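Long-range contacts in uncharacterized protein (Burkholderia cenocepacia, PDB 6ANS), which is of unknown function but belongs to the DUF1214 family and holds a sodium ion and a phosphate ion in the crystal: residues D247-Y252 with N309-E314; S281-A286 with G361-R366; E79-F84 with Y113-G118; F136-G141 with N189-R194; E121-G126 with E211-Q216. All blocks are in the same frame, centred on the assembly; numbering follows the deposited sequence.

Interaction 1 of 5, residues D247-Y252 with N309-E314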
# COMPACT_ATOMS: atom_id res chain seq x y z
N ASP A 247 14.93 15.43 14.18
CA ASP A 247 15.32 16.74 14.70
C ASP A 247 14.25 17.31 15.64
O ASP A 247 14.57 17.84 16.71
CB ASP A 247 15.59 17.73 13.56
CG ASP A 247 16.84 17.38 12.77
OD1 ASP A 247 17.66 16.55 13.23
OD2 ASP A 247 16.99 17.94 11.66
N TRP A 248 12.98 17.20 15.25
CA TRP A 248 11.89 17.67 16.12
C TRP A 248 11.90 16.94 17.45
O TRP A 248 11.83 17.57 18.52
CB TRP A 248 10.54 17.46 15.44
CG TRP A 248 10.19 18.47 14.41
CD1 TRP A 248 11.05 19.22 13.67
CD2 TRP A 248 8.87 18.84 14.02
NE1 TRP A 248 10.34 20.04 12.83
CE2 TRP A 248 9.00 19.83 13.02
CE3 TRP A 248 7.58 18.42 14.39
CZ2 TRP A 248 7.89 20.41 12.41
CZ3 TRP A 248 6.49 19.01 13.79
CH2 TRP A 248 6.65 20.00 12.81
N ALA A 249 11.92 15.61 17.41
CA ALA A 249 11.80 14.85 18.65
C ALA A 249 12.93 15.19 19.60
O ALA A 249 12.70 15.42 20.79
CB ALA A 249 11.76 13.34 18.36
N ALA A 250 14.17 15.26 19.08
CA ALA A 250 15.28 15.62 19.95
C ALA A 250 15.13 17.04 20.50
O ALA A 250 15.54 17.30 21.64
CB ALA A 250 16.62 15.48 19.21
N SER A 251 14.53 17.96 19.73
CA SER A 251 14.36 19.31 20.26
C SER A 251 13.40 19.37 21.44
O SER A 251 13.41 20.37 22.17
CB SER A 251 13.86 20.27 19.17
OG SER A 251 12.45 20.11 18.95
N TYR A 252 12.58 18.34 21.66
CA TYR A 252 11.62 18.35 22.76
C TYR A 252 12.25 17.95 24.10
O TYR A 252 11.62 18.17 25.14
CB TYR A 252 10.45 17.40 22.47
CG TYR A 252 9.72 17.63 21.16
CD1 TYR A 252 9.62 18.91 20.61
CD2 TYR A 252 9.14 16.57 20.48
CE1 TYR A 252 8.95 19.12 19.41
CE2 TYR A 252 8.47 16.77 19.28
CZ TYR A 252 8.39 18.05 18.75
OH TYR A 252 7.73 18.25 17.56
N ASN A 309 2.75 8.54 20.61
CA ASN A 309 3.62 8.13 19.50
C ASN A 309 4.90 7.50 20.03
O ASN A 309 5.27 7.68 21.19
CB ASN A 309 4.06 9.31 18.61
CG ASN A 309 2.90 10.22 18.22
OD1 ASN A 309 1.77 9.77 18.00
ND2 ASN A 309 3.19 11.52 18.07
N ASN A 310 5.62 6.80 19.14
CA ASN A 310 6.99 6.42 19.47
C ASN A 310 7.93 7.59 19.20
O ASN A 310 7.51 8.69 18.84
CB ASN A 310 7.41 5.15 18.73
CG ASN A 310 7.48 5.33 17.22
OD1 ASN A 310 7.42 6.44 16.67
ND2 ASN A 310 7.62 4.21 16.53
N TYR A 311 9.24 7.36 19.39
CA TYR A 311 10.19 8.45 19.23
C TYR A 311 10.22 8.97 17.80
O TYR A 311 10.52 10.15 17.58
CB TYR A 311 11.60 8.02 19.64
CG TYR A 311 12.57 9.18 19.60
CD1 TYR A 311 12.65 10.07 20.66
CD2 TYR A 311 13.39 9.39 18.50
CE1 TYR A 311 13.53 11.13 20.65
CE2 TYR A 311 14.30 10.44 18.47
CZ TYR A 311 14.35 11.32 19.55
OH TYR A 311 15.22 12.38 19.54
N TRP A 312 9.93 8.12 16.82
CA TRP A 312 9.92 8.46 15.41
C TRP A 312 8.66 9.22 14.98
O TRP A 312 8.48 9.48 13.79
CB TRP A 312 10.09 7.17 14.60
CG TRP A 312 11.25 6.39 15.20
CD1 TRP A 312 11.20 5.19 15.85
CD2 TRP A 312 12.61 6.84 15.28
NE1 TRP A 312 12.46 4.85 16.31
CE2 TRP A 312 13.34 5.84 15.97
CE3 TRP A 312 13.29 7.97 14.81
CZ2 TRP A 312 14.71 5.94 16.20
CZ3 TRP A 312 14.66 8.07 15.04
CH2 TRP A 312 15.35 7.06 15.73
N MSE A 313 7.79 9.55 15.94
CA MSE A 313 6.58 10.33 15.70
C MSE A 313 5.61 9.57 14.81
O MSE A 313 4.81 10.14 14.06
CB MSE A 313 6.93 11.73 15.15
CG MSE A 313 7.85 12.47 16.13
SE MSE A 313 8.11 14.41 15.77
CE MSE A 313 6.23 14.96 16.03
N GLU A 314 5.68 8.25 14.89
CA GLU A 314 4.59 7.41 14.43
C GLU A 314 3.64 7.23 15.59
O GLU A 314 4.08 6.89 16.70
CB GLU A 314 5.07 6.04 13.99
CG GLU A 314 6.14 5.97 12.93
CD GLU A 314 6.51 4.51 12.71
OE1 GLU A 314 7.09 3.91 13.63
OE2 GLU A 314 6.17 3.96 11.64
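The methyl carbon of Ala249 sits over one face of the Tyr311 ring, a CH-pi contact 3.7 Å from CB to the ring centroid. The methyl is shifted toward the rim and is nearest CZ. Tyr311 reaches it because its CG is anti to the backbone N (chi1 -175°), which carries the ring out to the helix. Tyr311 OH runs on to Ala250 and lies 3.4 Å from Ala250 CB. Tyr311 and Met313 belong to a type I beta turn from Asn310 to Met313, in the loop after strand 303-309. This turn packs against the C-terminal end of helix 224-251. Met313, a selenomethionine, crosses Trp248 at about a right angle, and its SE lies 3.9 Å from Trp248 CB. The chain bends at chi3 (63°), and CE comes to the edge of the indole, near its plane. Tyr252 approaches from the opposite direction in an oblique Met-aromatic contact, with its OH 3.9 Å from Met313 CE. Thr362 of strand 360-368 also touches Ala249 and Met313.

Interaction 2 of 5, residues S281-A286 with G361-R366. With PO4 (phosphate ion), chain E.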
# COMPACT_ATOMS: atom_id res chain seq x y z
N SER A 281 5.40 17.10 22.03
CA SER A 281 6.45 16.92 23.02
C SER A 281 6.95 15.49 22.99
O SER A 281 6.43 14.64 22.25
CB SER A 281 5.96 17.29 24.42
OG SER A 281 7.06 17.59 25.28
N CYS A 282 7.96 15.21 23.81
CA CYS A 282 8.40 13.86 24.07
C CYS A 282 8.05 13.50 25.51
O CYS A 282 7.84 14.37 26.36
CB CYS A 282 9.91 13.69 23.81
SG CYS A 282 10.99 14.55 24.98
N TRP A 283 7.97 12.19 25.77
CA TRP A 283 7.61 11.69 27.08
C TRP A 283 8.52 10.52 27.43
O TRP A 283 9.07 9.85 26.56
CB TRP A 283 6.14 11.26 27.15
CG TRP A 283 5.79 10.19 26.17
CD1 TRP A 283 5.35 10.36 24.89
CD2 TRP A 283 5.90 8.77 26.37
NE1 TRP A 283 5.16 9.13 24.29
CE2 TRP A 283 5.48 8.15 25.18
CE3 TRP A 283 6.29 7.98 27.45
CZ2 TRP A 283 5.43 6.76 25.04
CZ3 TRP A 283 6.25 6.60 27.30
CH2 TRP A 283 5.84 6.00 26.10
N SER A 284 8.67 10.29 28.73
CA SER A 284 9.54 9.24 29.25
C SER A 284 8.97 8.77 30.58
O SER A 284 8.90 9.55 31.53
CB SER A 284 10.97 9.77 29.43
OG SER A 284 11.81 8.78 30.00
N LEU A 285 8.58 7.49 30.66
CA LEU A 285 7.91 6.97 31.84
C LEU A 285 8.42 5.58 32.19
O LEU A 285 8.46 4.70 31.33
CB LEU A 285 6.39 6.90 31.65
CG LEU A 285 5.61 8.21 31.53
CD1 LEU A 285 4.17 7.92 31.09
CD2 LEU A 285 5.64 8.96 32.86
N ALA A 286 8.78 5.39 33.45
CA ALA A 286 9.01 4.05 33.96
C ALA A 286 7.69 3.29 34.04
O ALA A 286 6.60 3.87 33.94
CB ALA A 286 9.68 4.09 35.33
N GLY A 361 8.66 8.18 24.12
CA GLY A 361 8.06 8.46 22.83
C GLY A 361 7.76 9.93 22.68
O GLY A 361 8.30 10.77 23.41
N THR A 362 6.89 10.24 21.72
CA THR A 362 6.40 11.60 21.55
C THR A 362 4.88 11.60 21.69
O THR A 362 4.23 10.55 21.73
CB THR A 362 6.80 12.20 20.19
OG1 THR A 362 6.38 11.33 19.13
CG2 THR A 362 8.33 12.41 20.11
N ILE A 363 4.33 12.80 21.78
CA ILE A 363 2.91 12.99 22.07
C ILE A 363 2.46 14.27 21.37
O ILE A 363 3.22 15.24 21.28
CB ILE A 363 2.67 13.03 23.60
CG1 ILE A 363 1.19 13.20 23.93
CG2 ILE A 363 3.45 14.17 24.25
CD1 ILE A 363 0.91 12.97 25.40
N CYS A 364 1.23 14.25 20.85
CA CYS A 364 0.66 15.37 20.12
C CYS A 364 -0.79 15.63 20.55
O CYS A 364 -1.60 14.71 20.59
CB CYS A 364 0.69 15.12 18.60
SG CYS A 364 -0.14 16.38 17.57
N TRP A 365 -1.09 16.90 20.84
CA TRP A 365 -2.43 17.36 21.16
C TRP A 365 -2.87 18.34 20.08
O TRP A 365 -2.07 19.15 19.61
CB TRP A 365 -2.45 18.02 22.55
CG TRP A 365 -3.82 18.35 23.09
CD1 TRP A 365 -4.72 19.25 22.57
CD2 TRP A 365 -4.44 17.82 24.27
NE1 TRP A 365 -5.85 19.30 23.35
CE2 TRP A 365 -5.71 18.43 24.40
CE3 TRP A 365 -4.03 16.89 25.23
CZ2 TRP A 365 -6.58 18.12 25.44
CZ3 TRP A 365 -4.91 16.59 26.27
CH2 TRP A 365 -6.16 17.21 26.37
N ARG A 366 -4.14 18.25 19.68
CA ARG A 366 -4.71 19.13 18.66
C ARG A 366 -5.97 19.79 19.17
O ARG A 366 -6.87 19.11 19.66
CB ARG A 366 -5.06 18.37 17.38
CG ARG A 366 -3.89 17.83 16.59
CD ARG A 366 -4.44 17.07 15.39
NE ARG A 366 -3.42 16.28 14.72
CZ ARG A 366 -2.98 15.10 15.16
NH1 ARG A 366 -3.47 14.59 16.29
NH2 ARG A 366 -2.03 14.45 14.49
P PO4 E . -2.27 16.59 11.18
O1 PO4 E . -3.30 17.12 12.14
O2 PO4 E . -1.39 15.67 11.95
O3 PO4 E . -2.92 15.87 10.02
O4 PO4 E . -1.50 17.78 10.65
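Trp283 and Gly361 form an antiparallel hydrogen-bonded pair, where edge strand 276-284 joins strand 360-368 in a four-stranded antiparallel sheet. Trp283 N donates to Gly361 O at 2.8 Å, and Gly361 N returns a bond to Trp283 O. Beyond CB, the Trp283 side chain turns back over its partner strand, because chi1 of 59° sets CG between the backbone N and the carbonyl carbon. Trp283 CG lies 3.8 Å from Gly361 O. Trp283 CD1 lies 3.3 Å from Gly361 C and farther, 4.0 Å, from Ile363 CB. The backbone of Gly361 lies over one indole face, with its N above the centre and its CA in CH-pi contact with the five-membered ring. CE2 and CZ2 both rest on Gly361 N and CA. NE1, at the edge, makes a weak hydrogen bond to Thr362 O, and another weak one to Asn309 O. Thr362 points to the other face, where its OG1 bonds to Asn310 O. Farther along the strand, Arg366 meets a phosphate ion, probably from the crystallisation liquor and also bound by Tyr111 and Tyr278. Arg366 NE donates to phosphate O1 at 2.7 Å and Arg366 NH2 to O2 at 2.9 Å.

Interaction 3 of 5, residues E79-F84 with Y113-G118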
# COMPACT_ATOMS: atom_id res chain seq x y z
N GLU A 79 5.05 5.40 -3.61
CA GLU A 79 3.74 5.79 -4.14
C GLU A 79 3.73 7.26 -4.50
O GLU A 79 3.23 7.66 -5.56
CB GLU A 79 2.65 5.47 -3.11
CG GLU A 79 2.43 3.94 -2.90
CD GLU A 79 1.37 3.61 -1.85
OE1 GLU A 79 0.58 4.50 -1.47
OE2 GLU A 79 1.32 2.45 -1.38
N MSE A 80 4.30 8.08 -3.62
CA MSE A 80 4.38 9.51 -3.82
C MSE A 80 5.14 9.89 -5.08
O MSE A 80 4.66 10.69 -5.86
CB MSE A 80 5.04 10.16 -2.61
CG MSE A 80 5.12 11.68 -2.73
SE MSE A 80 5.91 12.44 -1.11
CE MSE A 80 4.50 12.01 0.22
N HIS A 81 6.32 9.29 -5.28
CA HIS A 81 7.24 9.80 -6.28
C HIS A 81 7.43 8.90 -7.49
O HIS A 81 8.01 9.35 -8.47
CB HIS A 81 8.61 10.06 -5.65
CG HIS A 81 8.62 11.23 -4.72
ND1 HIS A 81 8.37 12.51 -5.16
CD2 HIS A 81 8.82 11.32 -3.39
CE1 HIS A 81 8.45 13.35 -4.14
NE2 HIS A 81 8.72 12.65 -3.05
N VAL A 82 6.96 7.65 -7.45
CA VAL A 82 7.10 6.73 -8.58
C VAL A 82 5.73 6.32 -9.13
O VAL A 82 5.47 6.47 -10.32
CB VAL A 82 7.95 5.50 -8.21
CG1 VAL A 82 7.85 4.44 -9.29
CG2 VAL A 82 9.40 5.94 -8.01
N GLU A 83 4.84 5.83 -8.26
CA GLU A 83 3.61 5.22 -8.77
C GLU A 83 2.50 6.24 -9.04
O GLU A 83 1.76 6.08 -10.02
CB GLU A 83 3.10 4.15 -7.79
CG GLU A 83 4.07 2.99 -7.60
CD GLU A 83 4.33 2.21 -8.88
OE1 GLU A 83 3.55 2.35 -9.85
OE2 GLU A 83 5.32 1.45 -8.92
N PHE A 84 2.35 7.26 -8.20
CA PHE A 84 1.26 8.23 -8.32
C PHE A 84 1.79 9.65 -8.52
O PHE A 84 1.30 10.60 -7.91
CB PHE A 84 0.33 8.21 -7.10
CG PHE A 84 -0.35 6.90 -6.90
CD1 PHE A 84 -1.56 6.63 -7.54
CD2 PHE A 84 0.22 5.91 -6.12
CE1 PHE A 84 -2.19 5.40 -7.38
CE2 PHE A 84 -0.39 4.66 -5.96
CZ PHE A 84 -1.61 4.41 -6.59
N TYR A 113 -3.70 11.81 -0.61
CA TYR A 113 -2.69 12.65 -1.23
C TYR A 113 -2.70 12.35 -2.72
O TYR A 113 -2.76 11.19 -3.13
CB TYR A 113 -1.31 12.34 -0.61
CG TYR A 113 -0.10 13.10 -1.12
CD1 TYR A 113 0.61 13.93 -0.27
CD2 TYR A 113 0.37 12.95 -2.42
CE1 TYR A 113 1.75 14.61 -0.70
CE2 TYR A 113 1.51 13.62 -2.86
CZ TYR A 113 2.20 14.45 -1.99
OH TYR A 113 3.33 15.13 -2.41
N ALA A 114 -2.64 13.40 -3.52
CA ALA A 114 -2.43 13.26 -4.96
C ALA A 114 -1.36 14.23 -5.41
O ALA A 114 -1.36 15.40 -5.01
CB ALA A 114 -3.72 13.50 -5.74
N ARG A 115 -0.46 13.74 -6.26
CA ARG A 115 0.48 14.62 -6.94
C ARG A 115 -0.26 15.39 -8.02
O ARG A 115 -1.04 14.81 -8.78
CB ARG A 115 1.63 13.84 -7.57
CG ARG A 115 2.56 13.16 -6.58
CD ARG A 115 3.28 14.18 -5.72
NE ARG A 115 4.36 14.88 -6.41
CZ ARG A 115 5.37 15.47 -5.77
NH1 ARG A 115 5.42 15.42 -4.44
NH2 ARG A 115 6.32 16.10 -6.44
N VAL A 116 -0.03 16.69 -8.07
CA VAL A 116 -0.62 17.52 -9.10
C VAL A 116 0.49 18.41 -9.66
O VAL A 116 1.58 18.51 -9.10
CB VAL A 116 -1.80 18.35 -8.55
CG1 VAL A 116 -2.95 17.43 -8.08
CG2 VAL A 116 -1.34 19.20 -7.38
N ASP A 117 0.19 19.05 -10.79
CA ASP A 117 1.05 20.04 -11.42
C ASP A 117 0.35 21.39 -11.31
O ASP A 117 -0.72 21.58 -11.90
CB ASP A 117 1.29 19.67 -12.89
CG ASP A 117 2.27 20.58 -13.60
OD1 ASP A 117 2.45 21.75 -13.18
OD2 ASP A 117 2.84 20.13 -14.62
N GLY A 118 0.97 22.32 -10.59
CA GLY A 118 0.33 23.62 -10.38
C GLY A 118 0.08 24.42 -11.65
O GLY A 118 -0.64 25.42 -11.61
O HOH W 1 -1.42 11.81 -8.24
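Met80, a selenomethionine on helix 60-83, lays its methyl group over one face of the Tyr113 ring. The contact packs the end of this helix against strand 109-115, an outer strand of a four-stranded antiparallel sheet. The tight part is built round Met80 and Arg115. Met80 CG is anti to the backbone N (chi1 -178°), and the chain then bends at chi3, which brings Met80 CE to 3.9 Å from Tyr113 CE1. SE stands obliquely to the ring, a Met-aromatic contact. Phe93 and Phe237 also pack on Met80. Arg115 folds back beside this pair, bent at chi2 and chi3. Arg115 CG packs against two carbonyl oxygens, 3.1 Å from Phe84 O and 3.3 Å from Met80 O. Arg115 NH1 donates to Tyr113 OH at 2.9 Å, which ties the guanidinium to the ring that Met80 covers. His81 comes over one guanidinium face, with His81 CE1 3.7 Å from Arg115 NH1 and the planes 65° apart. Only the Phe84 ring is looser. It leads away from the strand and packs on Thr99 of the second subunit. Water 1 lies between the two backbones, 3.0 Å from Phe84 O and 3.1 Å from Arg115 O.

Interaction 4 of 5, residues F136-G141 with N189-R194. With PO4 (phosphate ion), chain E.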
# COMPACT_ATOMS: atom_id res chain seq x y z
N PHE A 136 -9.04 20.40 2.49
CA PHE A 136 -8.26 20.24 1.27
C PHE A 136 -7.13 21.26 1.28
O PHE A 136 -7.40 22.46 1.26
CB PHE A 136 -9.10 20.44 0.01
CG PHE A 136 -10.30 19.51 -0.10
CD1 PHE A 136 -10.20 18.31 -0.77
CD2 PHE A 136 -11.53 19.87 0.45
CE1 PHE A 136 -11.30 17.46 -0.88
CE2 PHE A 136 -12.62 19.03 0.34
CZ PHE A 136 -12.51 17.83 -0.33
N GLY A 137 -5.89 20.81 1.29
CA GLY A 137 -4.74 21.69 1.19
C GLY A 137 -3.91 21.39 -0.05
O GLY A 137 -3.64 20.23 -0.36
N THR A 138 -3.49 22.45 -0.75
CA THR A 138 -2.50 22.25 -1.79
C THR A 138 -1.14 22.68 -1.26
O THR A 138 -1.04 23.59 -0.43
CB THR A 138 -2.86 22.98 -3.09
OG1 THR A 138 -2.91 24.39 -2.88
CG2 THR A 138 -4.23 22.48 -3.60
N GLN A 139 -0.10 21.95 -1.66
CA GLN A 139 1.22 22.11 -1.08
C GLN A 139 2.26 22.17 -2.20
O GLN A 139 2.01 21.74 -3.33
CB GLN A 139 1.58 20.97 -0.10
CG GLN A 139 0.42 20.42 0.75
CD GLN A 139 -0.08 21.40 1.83
OE1 GLN A 139 -1.27 21.44 2.14
NE2 GLN A 139 0.84 22.19 2.40
N LYS A 140 3.43 22.70 -1.87
CA LYS A 140 4.52 22.74 -2.83
C LYS A 140 5.78 22.21 -2.15
O LYS A 140 5.76 21.86 -0.97
CB LYS A 140 4.73 24.17 -3.37
CG LYS A 140 5.17 25.16 -2.32
CD LYS A 140 5.25 26.57 -2.94
CE LYS A 140 5.66 27.62 -1.92
NZ LYS A 140 5.79 28.96 -2.57
N GLY A 141 6.89 22.19 -2.90
CA GLY A 141 8.14 21.68 -2.37
C GLY A 141 7.99 20.21 -2.00
O GLY A 141 7.40 19.41 -2.74
N ASN A 189 2.55 21.10 -6.05
CA ASN A 189 2.73 19.74 -6.54
C ASN A 189 1.95 18.68 -5.78
O ASN A 189 2.08 17.50 -6.12
CB ASN A 189 4.24 19.37 -6.53
CG ASN A 189 4.85 19.38 -5.14
OD1 ASN A 189 4.16 19.30 -4.11
ND2 ASN A 189 6.16 19.53 -5.09
N ALA A 190 1.15 19.05 -4.78
CA ALA A 190 0.39 18.05 -4.03
C ALA A 190 -0.94 18.61 -3.55
O ALA A 190 -1.07 19.80 -3.25
CB ALA A 190 1.17 17.53 -2.82
N LEU A 191 -1.92 17.72 -3.45
CA LEU A 191 -3.17 17.98 -2.76
C LEU A 191 -3.25 17.03 -1.58
O LEU A 191 -3.14 15.81 -1.75
CB LEU A 191 -4.36 17.78 -3.69
CG LEU A 191 -5.70 17.67 -2.96
CD1 LEU A 191 -6.13 19.02 -2.37
CD2 LEU A 191 -6.77 17.10 -3.87
N LEU A 192 -3.45 17.58 -0.39
CA LEU A 192 -3.51 16.77 0.82
C LEU A 192 -4.89 16.92 1.43
O LEU A 192 -5.28 18.01 1.86
CB LEU A 192 -2.43 17.18 1.82
CG LEU A 192 -2.41 16.36 3.10
CD1 LEU A 192 -2.36 14.84 2.80
CD2 LEU A 192 -1.24 16.80 3.96
N VAL A 193 -5.64 15.82 1.47
CA VAL A 193 -7.01 15.81 1.97
C VAL A 193 -6.99 15.20 3.37
O VAL A 193 -6.38 14.14 3.58
CB VAL A 193 -7.94 15.00 1.05
CG1 VAL A 193 -9.40 15.07 1.57
CG2 VAL A 193 -7.81 15.44 -0.39
N ARG A 194 -7.66 15.86 4.31
CA ARG A 194 -7.90 15.30 5.64
C ARG A 194 -9.38 15.02 5.82
O ARG A 194 -10.22 15.92 5.68
CB ARG A 194 -7.40 16.23 6.74
CG ARG A 194 -5.89 16.32 6.82
CD ARG A 194 -5.50 17.37 7.82
NE ARG A 194 -4.07 17.38 8.11
CZ ARG A 194 -3.16 17.99 7.35
NH1 ARG A 194 -3.52 18.61 6.22
NH2 ARG A 194 -1.89 17.99 7.72
P PO4 E . -2.27 16.59 11.18
O1 PO4 E . -3.30 17.12 12.14
O2 PO4 E . -1.39 15.67 11.95
O3 PO4 E . -2.92 15.87 10.02
O4 PO4 E . -1.50 17.78 10.65
O HOH W 2 -1.89 20.49 4.64
O HOH W 3 4.36 19.35 -1.45
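Gln139 O accepts two backbone hydrogen bonds, from Asn189 N at 2.8 Å and from Ala190 N at 3.2 Å. Two residues facing one is a classic beta bulge, here between antiparallel strands 133-140 and 188-196. The bulge ends a regular ladder in which Gly137 and Leu192 exchange a pair of bonds. The chi1 of Asn189, 62°, turns its amide toward Gly141, and Asn189 ND2 donates in its own amide plane to a lone pair of Gly141 O at 2.7 Å. Water 3 bonds to Asn189 OD1. The face of Phe136, Leu191 and Val193 is mostly apolar; Thr138, on the same face, bonds through OG1 to Thr152. Phe136 and Val193 lie side by side and point the same way, with Phe136 CD1 3.8 Å from Val193 CG2. On the face of Gln139, the side-chain OE1 bonds to Gln151, and water 2 links it to Arg194 NH1. The guanidinium of Arg194 meets the phosphate ion edge-on, with Arg194 NE 2.7 Å from phosphate O3.

Interaction 5 of 5, residues E121-G126 with E211-Q216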
# COMPACT_ATOMS: atom_id res chain seq x y z
N GLU A 121 -4.98 22.16 -14.38
CA GLU A 121 -6.20 22.29 -13.60
C GLU A 121 -6.82 20.92 -13.33
O GLU A 121 -6.74 20.02 -14.18
CB GLU A 121 -7.19 23.19 -14.33
CG GLU A 121 -6.64 24.60 -14.57
CD GLU A 121 -7.71 25.55 -15.10
OE1 GLU A 121 -8.37 25.18 -16.09
OE2 GLU A 121 -7.89 26.64 -14.52
N TYR A 122 -7.42 20.77 -12.15
CA TYR A 122 -7.94 19.49 -11.69
C TYR A 122 -9.35 19.65 -11.14
O TYR A 122 -9.70 20.69 -10.56
CB TYR A 122 -7.02 18.86 -10.61
CG TYR A 122 -5.62 18.63 -11.13
CD1 TYR A 122 -5.24 17.39 -11.65
CD2 TYR A 122 -4.69 19.66 -11.15
CE1 TYR A 122 -3.95 17.20 -12.14
CE2 TYR A 122 -3.41 19.48 -11.64
CZ TYR A 122 -3.04 18.25 -12.14
OH TYR A 122 -1.78 18.10 -12.62
N ARG A 123 -10.14 18.60 -11.31
CA ARG A 123 -11.47 18.49 -10.73
C ARG A 123 -11.45 17.37 -9.70
O ARG A 123 -11.04 16.24 -10.01
CB ARG A 123 -12.50 18.18 -11.81
CG ARG A 123 -13.89 18.65 -11.51
CD ARG A 123 -14.90 18.09 -12.52
NE ARG A 123 -14.36 18.02 -13.88
CZ ARG A 123 -14.38 19.03 -14.74
NH1 ARG A 123 -14.91 20.20 -14.40
NH2 ARG A 123 -13.87 18.87 -15.96
N VAL A 124 -11.87 17.67 -8.48
CA VAL A 124 -12.09 16.68 -7.43
C VAL A 124 -13.59 16.52 -7.27
O VAL A 124 -14.30 17.50 -7.02
CB VAL A 124 -11.43 17.08 -6.10
CG1 VAL A 124 -11.78 16.06 -5.03
CG2 VAL A 124 -9.92 17.22 -6.26
N THR A 125 -14.08 15.29 -7.48
CA THR A 125 -15.50 14.99 -7.47
C THR A 125 -15.78 13.79 -6.56
O THR A 125 -14.87 13.10 -6.09
CB THR A 125 -16.04 14.70 -8.88
OG1 THR A 125 -15.26 13.67 -9.50
CG2 THR A 125 -15.97 15.94 -9.74
N GLY A 126 -17.06 13.56 -6.32
CA GLY A 126 -17.54 12.39 -5.62
C GLY A 126 -18.62 12.76 -4.63
O GLY A 126 -19.27 13.80 -4.75
N GLU A 211 -9.18 14.18 -11.27
CA GLU A 211 -8.83 14.03 -12.67
C GLU A 211 -8.37 15.38 -13.22
O GLU A 211 -8.69 16.44 -12.69
CB GLU A 211 -10.00 13.49 -13.48
CG GLU A 211 -11.20 14.41 -13.49
CD GLU A 211 -12.47 13.73 -14.00
OE1 GLU A 211 -12.38 12.62 -14.57
OE2 GLU A 211 -13.56 14.32 -13.84
N ARG A 212 -7.62 15.32 -14.32
CA ARG A 212 -7.29 16.53 -15.06
C ARG A 212 -8.53 17.08 -15.73
O ARG A 212 -9.40 16.32 -16.18
CB ARG A 212 -6.23 16.23 -16.11
CG ARG A 212 -4.84 16.19 -15.57
CD ARG A 212 -4.32 17.59 -15.44
NE ARG A 212 -4.08 18.20 -16.74
CZ ARG A 212 -2.95 18.03 -17.44
NH1 ARG A 212 -1.98 17.27 -16.95
NH2 ARG A 212 -2.80 18.63 -18.62
N ILE A 213 -8.64 18.41 -15.78
CA ILE A 213 -9.87 19.00 -16.29
C ILE A 213 -10.01 18.75 -17.79
O ILE A 213 -11.09 18.41 -18.28
CB ILE A 213 -9.97 20.49 -15.94
CG1 ILE A 213 -10.57 20.66 -14.54
CG2 ILE A 213 -10.74 21.26 -17.01
CD1 ILE A 213 -10.83 22.11 -14.16
N ASP A 214 -8.93 18.92 -18.54
CA ASP A 214 -9.01 18.67 -19.97
C ASP A 214 -8.70 17.21 -20.25
O ASP A 214 -7.75 16.66 -19.69
CB ASP A 214 -8.10 19.60 -20.77
CG ASP A 214 -8.84 20.85 -21.25
OD1 ASP A 214 -10.05 20.73 -21.53
OD2 ASP A 214 -8.23 21.94 -21.33
N ALA A 215 -9.53 16.58 -21.07
CA ALA A 215 -9.41 15.16 -21.36
C ALA A 215 -7.99 14.83 -21.81
O ALA A 215 -7.44 15.46 -22.73
CB ALA A 215 -10.42 14.77 -22.44
N GLN A 216 -7.39 13.85 -21.15
CA GLN A 216 -6.02 13.46 -21.40
C GLN A 216 -5.96 12.25 -22.32
O GLN A 216 -6.73 11.30 -22.16
CB GLN A 216 -5.31 13.13 -20.09
CG GLN A 216 -5.31 14.28 -19.10
CD GLN A 216 -4.39 15.40 -19.54
OE1 GLN A 216 -3.25 15.16 -19.93
NE2 GLN A 216 -4.89 16.63 -19.50
O HOH W 4 -5.23 21.43 -16.99
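Arg212 bends at chi2 (-81°) and chi3 (-70°), and this brings its CD obliquely up to the CE1 corner of the Tyr122 ring. Arg212 CD comes to 3.3 Å from Tyr122 CE1, and the guanidinium plane stands 71° from the ring. Tyr122 OH and Arg212 NH1 both bond to the carbonyl oxygen of Gly87, and Tyr122 OH also takes the N-H of Asp117. In the neighbouring pair, Arg123 and Glu211 put their side chains on one face of the sheet. Arg123 bends at chi3, and the salt bridge is long, 3.8 Å from Arg123 NE to Glu211 OE2. Ile213 CG1 lies over one face of that guanidinium, toward its rim, and Ile213 CD1 touches Glu121 CB at 3.8 Å. Arg123 N donates to Glu211 O at 2.9 Å, and Glu211 N to Arg123 O. Ile213 N adds a bond to Glu121 O at 3.0 Å. This is antiparallel pairing near the protein surface, with strand 207-212 as an outer strand of a four-stranded mixed sheet beside strand 122-125.

Along the chain, interactions 3, 4 and 5 precede interactions 1 and 2, on the opposite side of the chain's centre. Both segments of interaction 4 fall between those of interaction 5; the segments of interactions 1 and 2 alternate. Interactions 3 and 4, centres about 10 Å apart, share a sheet through neighbouring strands 109-115 and 188-196. Interaction 5, on a mixed sheet, touches both. Interactions 1 and 2, about 8 Å apart between centres, meet where Asn309 and Asn310 bond to Thr362. Each half has an antiparallel and a mixed four-stranded sheet in matching strand order, with 188-196 corresponding to 360-368, consistent with a repeated fold. Arg366 and Arg194 bind one phosphate, which therefore lies between the halves.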